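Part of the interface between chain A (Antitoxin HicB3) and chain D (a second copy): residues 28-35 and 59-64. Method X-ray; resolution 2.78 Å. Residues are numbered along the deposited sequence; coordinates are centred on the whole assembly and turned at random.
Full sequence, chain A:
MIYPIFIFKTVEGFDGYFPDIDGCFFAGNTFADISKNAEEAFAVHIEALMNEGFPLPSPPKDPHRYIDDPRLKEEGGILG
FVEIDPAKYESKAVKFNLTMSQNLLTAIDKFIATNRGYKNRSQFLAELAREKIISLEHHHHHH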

# COMPACT_ATOMS: atom_id res chain seq x y z
N GLY A 28 -2.39 2.74 -14.38
CA GLY A 28 -1.88 1.80 -13.39
C GLY A 28 -0.73 0.96 -13.90
O GLY A 28 -0.18 1.24 -14.96
N ASN A 29 -0.39 -0.08 -13.15
CA ASN A 29 0.75 -0.92 -13.49
C ASN A 29 0.42 -2.39 -13.76
O ASN A 29 0.90 -2.96 -14.74
CB ASN A 29 1.79 -0.85 -12.36
CG ASN A 29 2.21 0.56 -12.07
OD1 ASN A 29 2.13 1.02 -10.93
ND2 ASN A 29 2.64 1.27 -13.10
N THR A 30 -0.37 -3.01 -12.89
CA THR A 30 -0.60 -4.44 -13.01
C THR A 30 -1.86 -4.73 -13.79
O THR A 30 -2.54 -3.82 -14.23
CB THR A 30 -0.69 -5.13 -11.63
OG1 THR A 30 -1.87 -4.69 -10.93
CG2 THR A 30 0.54 -4.80 -10.82
N PHE A 31 -2.14 -6.00 -14.00
CA PHE A 31 -3.37 -6.34 -14.66
C PHE A 31 -4.50 -5.98 -13.72
O PHE A 31 -5.46 -5.35 -14.13
CB PHE A 31 -3.45 -7.81 -15.04
CG PHE A 31 -4.82 -8.22 -15.48
CD1 PHE A 31 -5.28 -7.90 -16.73
CD2 PHE A 31 -5.66 -8.87 -14.62
CE1 PHE A 31 -6.54 -8.23 -17.13
CE2 PHE A 31 -6.92 -9.22 -15.01
CZ PHE A 31 -7.36 -8.89 -16.26
N ALA A 32 -4.38 -6.38 -12.46
CA ALA A 32 -5.45 -6.15 -11.51
C ALA A 32 -5.87 -4.67 -11.51
O ALA A 32 -7.07 -4.36 -11.51
CB ALA A 32 -5.05 -6.59 -10.13
N ASP A 33 -4.91 -3.77 -11.58
CA ASP A 33 -5.19 -2.33 -11.46
C ASP A 33 -6.08 -1.78 -12.55
O ASP A 33 -6.63 -0.70 -12.37
CB ASP A 33 -3.89 -1.50 -11.48
CG ASP A 33 -3.02 -1.74 -10.29
OD1 ASP A 33 -3.56 -2.14 -9.23
OD2 ASP A 33 -1.81 -1.53 -10.42
N ILE A 34 -6.18 -2.47 -13.68
CA ILE A 34 -7.07 -2.00 -14.74
C ILE A 34 -8.51 -1.84 -14.25
O ILE A 34 -9.04 -0.73 -14.25
CB ILE A 34 -7.08 -2.92 -15.95
CG1 ILE A 34 -5.68 -3.17 -16.44
CG2 ILE A 34 -7.86 -2.27 -17.06
CD1 ILE A 34 -5.64 -4.07 -17.62
N SER A 35 -9.14 -2.91 -13.79
CA SER A 35 -10.51 -2.73 -13.34
C SER A 35 -10.52 -1.87 -12.08
O SER A 35 -11.29 -0.94 -11.98
CB SER A 35 -11.23 -4.06 -13.12
OG SER A 35 -10.99 -4.62 -11.84
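Chain D (59-64) PPKDPH

Residues 59-64 of chain D lie across the turn of chain A that leads into the helix holding Asp A33, Ile A34 and Ser A35. The loop is extended at Pro D59, Pro D60 and Asp D62, with a kink at Lys D61 (-135/-36°). Asp D62 is the N-cap residue, and His D64 is in the helix that follows. The two backbones run obliquely to each other and keep no steady pairing. They come nearest at Phe A31 and Pro D63, with their CA atoms 4.7 Å apart. Together the two stretches bury 299 Å².

Pro D59 has phi/psi of -58/125°. Its CA-to-CB bond points toward chain A, but Pro D59 CB stays 5.5 Å from Phe A31 CD2, too far for a contact.

Pro D60 continues the extended path, with phi/psi of -52/178°. It meets Phe A31. Pro D60 O is 3.9 Å from Phe A31 CB, and Pro D60 CG is 4.4 Å from Phe A31 CD2. The proline approaches the ring obliquely. The Phe A31 side chain, with chi1 t, leaves sideways and its end leads away from chain D.

Lys D61 uses its backbone here. Its carbonyl accepts the one hydrogen bond between the stretches, from Phe A31 N to Lys D61 O at 2.8 Å. The distance is short, but the N-H...O angle of 118° makes the bond weak. The same oxygen receives a CA-H...O contact from Thr A30 CA at 3.4 Å. The Lys D61 CA-to-CB bond points away from chain A.

The Asp D62 CA-to-CB bond also points away from chain A. Asp D62 makes no contact with chain A and instead caps its own helix: Asp D62 OD1 accepts from His D64 N at 3.1 Å.

The Pro D63 CA-to-CB bond points toward chain A, and the residue is buried. Its CD atom is 3.2 Å from Asn A29 O, a close packing contact. Pro D63 CD also lies 4.1 Å from Thr A30 C and 4.3 Å from Phe A31 N. Further along chain A, Pro D63 CB packs against Ile A34 CD1 at 4.2 Å. The ring thus touches both the loop and the helix of chain A.

His D64 carries the helix onward. Its side chain is out of reach of this chain A stretch, and its NE2 is hydrogen-bonded elsewhere in the structure.

The chain A turn beneath is held by its own bonds. Thr A30 OG1 accepts from Asp A33 N at 3.2 Å, a capping bond. In return, Asp A33 OD2 accepts from Thr A30 N at 3.2 Å. Ile A34 N donates to Phe A31 O at 3.0 Å.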

# COMPACT_ATOMS: atom_id res chain seq x y z
N PRO D 59 -3.61 -14.81 -10.74
CA PRO D 59 -3.94 -13.74 -11.67
C PRO D 59 -2.65 -13.21 -12.22
O PRO D 59 -1.78 -12.84 -11.45
CB PRO D 59 -4.66 -12.71 -10.79
CG PRO D 59 -4.17 -13.00 -9.39
CD PRO D 59 -3.99 -14.49 -9.35
N PRO D 60 -2.53 -13.18 -13.55
CA PRO D 60 -1.38 -12.62 -14.27
C PRO D 60 -1.09 -11.20 -13.80
O PRO D 60 -1.80 -10.66 -12.95
CB PRO D 60 -1.85 -12.61 -15.72
CG PRO D 60 -3.35 -12.53 -15.59
CD PRO D 60 -3.66 -13.44 -14.45
N LYS D 61 -0.04 -10.59 -14.35
CA LYS D 61 0.30 -9.25 -13.90
C LYS D 61 0.61 -8.30 -15.04
O LYS D 61 0.24 -7.13 -14.96
CB LYS D 61 1.46 -9.30 -12.91
CG LYS D 61 1.16 -10.10 -11.65
CD LYS D 61 1.95 -9.55 -10.47
CE LYS D 61 1.60 -10.24 -9.15
NZ LYS D 61 1.95 -11.68 -9.11
N ASP D 62 1.25 -8.76 -16.11
CA ASP D 62 1.58 -7.82 -17.18
C ASP D 62 0.35 -7.42 -17.99
O ASP D 62 -0.26 -8.24 -18.67
CB ASP D 62 2.64 -8.38 -18.13
CG ASP D 62 3.08 -7.37 -19.21
OD1 ASP D 62 3.12 -6.15 -18.92
OD2 ASP D 62 3.38 -7.80 -20.35
N PRO D 63 -0.02 -6.14 -17.95
CA PRO D 63 -1.13 -5.70 -18.77
C PRO D 63 -0.78 -5.60 -20.25
O PRO D 63 -1.69 -5.54 -21.08
CB PRO D 63 -1.44 -4.32 -18.20
CG PRO D 63 -0.14 -3.83 -17.74
CD PRO D 63 0.54 -5.03 -17.16
N HIS D 64 0.51 -5.56 -20.58
CA HIS D 64 0.91 -5.41 -21.98
C HIS D 64 0.61 -6.67 -22.78
O HIS D 64 0.08 -6.60 -23.89
CB HIS D 64 2.39 -5.06 -22.09
CG HIS D 64 2.71 -3.65 -21.71
ND1 HIS D 64 4.00 -3.20 -21.59
CD2 HIS D 64 1.90 -2.61 -21.42
CE1 HIS D 64 3.97 -1.91 -21.24
NE2 HIS D 64 2.72 -1.54 -21.13